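Local coordinates for probable transcriptional regulator, LysR family protein (Rhodococcus sp., PDB 2QL3) that probably binds DNA and regulates transcription as a LysR-family factor, represented here by its C-terminal LysR substrate-binding domain, at residues E78-V92 against E165-P177. Residues are numbered along the deposited sequence; the frame is centred on the assembly and turned at random.
Sequences EPMVVLGAEHPLAGV and EGLPVVVKPIAEP
Val-81 and Leu-83 pair with Lys-172 and Val-170 in an antiparallel ladder, the strands 80-84 and 169-173 running at 152° with Val-82 and Val-171 as the non-hydrogen-bonded pair between them. Four backbone bonds hold this register; the one from Lys-172 N to Val-81 O (2.7 Å) is almost straight. On the face of Val-82, CG1 of that residue presses against Val-169 CG1 at 3.5 Å, tighter than usual for two methyl groups, while Val-171 lies alongside Val-82 and points the same way. Val-171 turns CG2 toward Val-82 and CG1 toward the selenium of Met-80, a selenomethionine, SE to CG1 3.4 Å. Strand 169-173 borders 69-84, the long strand that also pairs with 152-154 and 182-189 in the mixed sheet of this periplasmic-binding-protein-like LysR domain. On the opposite face, with Val-81, Leu-83 and Val-170, Lys-172 passes Leu-83 at about a right angle, CD to CD2 3.8 Å. Its chain leaves with CG anti to the carbonyl carbon (chi1 -57°) and bends at chi3 and chi4, which brings NZ to the loop 88-92, 3.0 Å from Ala-90 O and 2.9 Å from Val-92 O. Beyond the ladder, Ile-174 lays CG1 against Val-81 CG2 (3.7 Å), and a water links its N to Pro-79 O and Glu-78 OE2. At the other end a second water joins Ala-85 N to Pro-168 O, where Ala-85 CB rests on Pro-168 CG at 3.9 Å.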
loop_
_atom_site.group_PDB
_atom_site.type_symbol
_atom_site.label_atom_id
_atom_site.label_comp_id
_atom_site.label_asym_id
_atom_site.label_seq_id
_atom_site.Cartn_x
_atom_site.Cartn_y
_atom_site.Cartn_z
ATOM N N GLU A 78 9.103 -12.277 13.503
ATOM C CA GLU A 78 10.152 -12.886 12.706
ATOM C C GLU A 78 9.984 -12.516 11.222
ATOM O O GLU A 78 8.907 -12.665 10.692
ATOM C CB GLU A 78 9.943 -14.381 12.851
ATOM C CG GLU A 78 10.823 -15.109 13.812
ATOM C CD GLU A 78 11.803 -15.997 13.047
ATOM O OE1 GLU A 78 13.022 -15.733 13.190
ATOM O OE2 GLU A 78 11.361 -16.946 12.308
ATOM N N PRO A 79 11.051 -12.055 10.542
ATOM C CA PRO A 79 10.935 -12.017 9.056
ATOM C C PRO A 79 10.572 -13.398 8.500
ATOM O O PRO A 79 11.049 -14.424 9.046
ATOM C CB PRO A 79 12.341 -11.657 8.564
ATOM C CG PRO A 79 13.071 -11.142 9.798
ATOM C CD PRO A 79 12.353 -11.569 11.046
HETATM N N MSE A 80 9.739 -13.402 7.448
HETATM C CA MSE A 80 9.300 -14.604 6.723
HETATM C C MSE A 80 9.466 -14.478 5.194
HETATM O O MSE A 80 9.469 -13.392 4.616
HETATM C CB MSE A 80 7.851 -14.956 7.056
HETATM C CG MSE A 80 6.798 -14.010 6.463
HETATM SE SE MSE A 80 5.223 -13.774 7.666
HETATM C CE MSE A 80 5.827 -12.356 8.886
ATOM N N VAL A 81 9.679 -15.620 4.567
ATOM C CA VAL A 81 9.684 -15.703 3.122
ATOM C C VAL A 81 8.242 -15.833 2.624
ATOM O O VAL A 81 7.436 -16.480 3.284
ATOM C CB VAL A 81 10.620 -16.895 2.616
ATOM C CG1 VAL A 81 10.300 -17.269 1.208
ATOM C CG2 VAL A 81 12.055 -16.400 2.667
ATOM N N VAL A 82 7.940 -15.178 1.489
ATOM C CA VAL A 82 6.639 -15.264 0.884
ATOM C C VAL A 82 6.859 -15.657 -0.536
ATOM O O VAL A 82 7.706 -15.072 -1.227
ATOM C CB VAL A 82 5.794 -13.933 1.074
ATOM C CG1 VAL A 82 4.348 -14.136 0.656
ATOM C CG2 VAL A 82 5.858 -13.430 2.524
ATOM N N LEU A 83 6.135 -16.702 -0.954
ATOM C CA LEU A 83 6.242 -17.346 -2.274
ATOM C C LEU A 83 4.863 -17.367 -2.932
ATOM O O LEU A 83 3.806 -17.301 -2.247
ATOM C CB LEU A 83 6.607 -18.812 -2.102
ATOM C CG LEU A 83 8.062 -19.255 -1.909
ATOM C CD1 LEU A 83 9.077 -18.124 -1.761
ATOM C CD2 LEU A 83 8.195 -20.386 -0.889
ATOM N N GLY A 84 4.878 -17.430 -4.257
ATOM C CA GLY A 84 3.689 -17.724 -5.031
ATOM C C GLY A 84 3.487 -19.231 -4.994
ATOM O O GLY A 84 4.441 -19.992 -4.774
ATOM N N ALA A 85 2.244 -19.646 -5.208
ATOM C CA ALA A 85 1.836 -21.046 -5.072
ATOM C C ALA A 85 2.512 -21.991 -6.080
ATOM O O ALA A 85 2.629 -23.180 -5.807
ATOM C CB ALA A 85 0.332 -21.169 -5.176
ATOM N N GLU A 86 2.937 -21.440 -7.220
ATOM C CA GLU A 86 3.627 -22.185 -8.286
ATOM C C GLU A 86 5.157 -22.079 -8.157
ATOM O O GLU A 86 5.899 -22.612 -9.005
ATOM C CB GLU A 86 3.189 -21.644 -9.657
ATOM C CG GLU A 86 1.726 -21.924 -9.968
ATOM C CD GLU A 86 1.246 -21.276 -11.262
ATOM O OE1 GLU A 86 2.074 -20.837 -12.082
ATOM O OE2 GLU A 86 0.031 -21.204 -11.475
ATOM N N HIS A 87 5.623 -21.376 -7.126
ATOM C CA HIS A 87 7.048 -21.216 -6.925
ATOM C C HIS A 87 7.772 -22.563 -6.727
ATOM O O HIS A 87 7.297 -23.424 -5.974
ATOM C CB HIS A 87 7.344 -20.274 -5.771
ATOM C CG HIS A 87 8.780 -19.867 -5.685
ATOM N ND1 HIS A 87 9.228 -18.637 -6.122
ATOM C CD2 HIS A 87 9.871 -20.524 -5.226
ATOM C CE1 HIS A 87 10.530 -18.554 -5.940
ATOM N NE2 HIS A 87 10.942 -19.678 -5.380
ATOM N N PRO A 88 8.926 -22.743 -7.409
ATOM C CA PRO A 88 9.802 -23.892 -7.237
ATOM C C PRO A 88 9.878 -24.330 -5.759
ATOM O O PRO A 88 9.655 -25.501 -5.448
ATOM C CB PRO A 88 11.148 -23.348 -7.709
ATOM C CG PRO A 88 10.770 -22.448 -8.834
ATOM C CD PRO A 88 9.462 -21.808 -8.417
ATOM N N LEU A 89 10.133 -23.396 -4.838
ATOM C CA LEU A 89 10.294 -23.802 -3.450
ATOM C C LEU A 89 8.975 -23.873 -2.651
ATOM O O LEU A 89 9.017 -24.039 -1.433
ATOM C CB LEU A 89 11.324 -22.915 -2.742
ATOM C CG LEU A 89 12.796 -23.282 -2.947
ATOM C CD1 LEU A 89 13.281 -23.096 -4.378
ATOM C CD2 LEU A 89 13.632 -22.495 -1.977
ATOM N N ALA A 90 7.818 -23.759 -3.304
ATOM C CA ALA A 90 6.550 -23.657 -2.521
ATOM C C ALA A 90 6.082 -25.002 -1.996
ATOM O O ALA A 90 5.262 -25.053 -1.074
ATOM C CB ALA A 90 5.431 -22.981 -3.303
ATOM N N GLY A 91 6.595 -26.069 -2.616
ATOM C CA GLY A 91 6.496 -27.445 -2.106
ATOM C C GLY A 91 7.278 -27.695 -0.798
ATOM O O GLY A 91 6.874 -28.533 0.002
ATOM N N VAL A 92 8.382 -26.964 -0.575
ATOM C CA VAL A 92 9.208 -27.087 0.657
ATOM C C VAL A 92 8.355 -27.192 1.901
ATOM O O VAL A 92 7.784 -26.202 2.376
ATOM C CB VAL A 92 10.312 -25.936 0.832
ATOM C CG1 VAL A 92 10.802 -25.824 2.282
ATOM C CG2 VAL A 92 11.520 -26.183 -0.088
ATOM N N GLU A 165 -5.365 -9.412 -6.443
ATOM C CA GLU A 165 -5.849 -10.123 -7.610
ATOM C C GLU A 165 -6.592 -11.427 -7.242
ATOM O O GLU A 165 -7.098 -12.106 -8.132
ATOM C CB GLU A 165 -4.729 -10.487 -8.548
ATOM C CG GLU A 165 -3.847 -9.362 -8.931
ATOM C CD GLU A 165 -2.807 -9.778 -9.961
ATOM O OE1 GLU A 165 -2.020 -10.710 -9.673
ATOM O OE2 GLU A 165 -2.804 -9.175 -11.067
ATOM N N GLY A 166 -6.684 -11.753 -5.953
ATOM C CA GLY A 166 -7.326 -12.988 -5.505
ATOM C C GLY A 166 -6.420 -14.202 -5.609
ATOM O O GLY A 166 -6.926 -15.329 -5.731
ATOM N N LEU A 167 -5.092 -13.986 -5.611
ATOM C CA LEU A 167 -4.160 -15.106 -5.667
ATOM C C LEU A 167 -3.601 -15.435 -4.293
ATOM O O LEU A 167 -3.518 -14.536 -3.447
ATOM C CB LEU A 167 -3.032 -14.821 -6.645
ATOM C CG LEU A 167 -3.458 -14.826 -8.093
ATOM C CD1 LEU A 167 -2.229 -14.668 -8.936
ATOM C CD2 LEU A 167 -4.245 -16.123 -8.517
ATOM N N PRO A 168 -3.239 -16.714 -4.057
ATOM C CA PRO A 168 -2.741 -17.012 -2.714
ATOM C C PRO A 168 -1.261 -16.709 -2.638
ATOM O O PRO A 168 -0.549 -16.569 -3.646
ATOM C CB PRO A 168 -2.984 -18.506 -2.562
ATOM C CG PRO A 168 -2.745 -19.028 -3.949
ATOM C CD PRO A 168 -3.261 -17.932 -4.901
ATOM N N VAL A 169 -0.808 -16.605 -1.415
ATOM C CA VAL A 169 0.569 -16.388 -1.171
ATOM C C VAL A 169 0.928 -17.472 -0.147
ATOM O O VAL A 169 0.078 -17.902 0.651
ATOM C CB VAL A 169 0.659 -14.939 -0.695
ATOM C CG1 VAL A 169 0.923 -14.811 0.761
ATOM C CG2 VAL A 169 1.427 -14.061 -1.706
ATOM N N VAL A 170 2.174 -17.929 -0.187
ATOM C CA VAL A 170 2.627 -19.020 0.643
ATOM C C VAL A 170 3.779 -18.507 1.484
ATOM O O VAL A 170 4.849 -18.137 0.968
ATOM C CB VAL A 170 3.088 -20.249 -0.181
ATOM C CG1 VAL A 170 3.589 -21.400 0.794
ATOM C CG2 VAL A 170 1.972 -20.732 -1.156
ATOM N N VAL A 171 3.536 -18.507 2.794
ATOM C CA VAL A 171 4.364 -17.805 3.777
ATOM C C VAL A 171 5.151 -18.889 4.462
ATOM O O VAL A 171 4.597 -19.884 4.928
ATOM C CB VAL A 171 3.436 -16.990 4.764
ATOM C CG1 VAL A 171 4.168 -16.501 5.942
ATOM C CG2 VAL A 171 2.774 -15.807 4.024
ATOM N N LYS A 172 6.474 -18.747 4.475
ATOM C CA LYS A 172 7.310 -19.734 5.130
ATOM C C LYS A 172 8.315 -19.130 6.094
ATOM O O LYS A 172 8.905 -18.054 5.787
ATOM C CB LYS A 172 8.041 -20.557 4.068
ATOM C CG LYS A 172 7.097 -21.223 3.123
ATOM C CD LYS A 172 7.776 -22.288 2.378
ATOM C CE LYS A 172 7.109 -23.584 2.702
ATOM N NZ LYS A 172 6.282 -23.927 1.532
ATOM N N PRO A 173 8.547 -19.826 7.245
ATOM C CA PRO A 173 9.605 -19.406 8.162
ATOM C C PRO A 173 10.996 -19.660 7.546
ATOM O O PRO A 173 11.158 -20.548 6.730
ATOM C CB PRO A 173 9.428 -20.337 9.386
ATOM C CG PRO A 173 8.202 -21.178 9.141
ATOM C CD PRO A 173 7.876 -21.072 7.677
ATOM N N ILE A 174 11.962 -18.855 7.963
ATOM C CA ILE A 174 13.375 -18.962 7.605
ATOM C C ILE A 174 14.210 -19.660 8.699
ATOM O O ILE A 174 13.995 -19.458 9.879
ATOM C CB ILE A 174 13.962 -17.533 7.316
ATOM C CG1 ILE A 174 13.124 -16.821 6.226
ATOM C CG2 ILE A 174 15.481 -17.644 6.956
ATOM C CD1 ILE A 174 12.906 -15.287 6.379
ATOM N N ALA A 175 15.136 -20.518 8.292
ATOM C CA ALA A 175 15.995 -21.206 9.214
ATOM C C ALA A 175 17.410 -21.252 8.667
ATOM O O ALA A 175 17.656 -20.979 7.466
ATOM C CB ALA A 175 15.476 -22.613 9.504
ATOM N N GLU A 176 18.320 -21.606 9.563
ATOM C CA GLU A 176 19.768 -21.722 9.314
ATOM C C GLU A 176 20.444 -20.638 8.504
ATOM O O GLU A 176 20.816 -20.891 7.353
ATOM C CB GLU A 176 20.180 -23.103 8.805
ATOM C CG GLU A 176 19.187 -23.826 7.996
ATOM C CD GLU A 176 19.103 -25.282 8.398
ATOM O OE1 GLU A 176 20.144 -25.984 8.297
ATOM O OE2 GLU A 176 17.989 -25.710 8.804
ATOM N N PRO A 177 20.658 -19.449 9.123
ATOM C CA PRO A 177 20.182 -19.189 10.500
ATOM C C PRO A 177 18.769 -18.636 10.527
ATOM O O PRO A 177 18.263 -18.126 9.523
ATOM C CB PRO A 177 21.156 -18.101 11.003
ATOM C CG PRO A 177 21.404 -17.251 9.738
ATOM C CD PRO A 177 21.425 -18.294 8.583
HETATM O O HOH W 1 11.019 -16.799 9.882
HETATM O O HOH W 2 0.068 -17.755 -6.028
#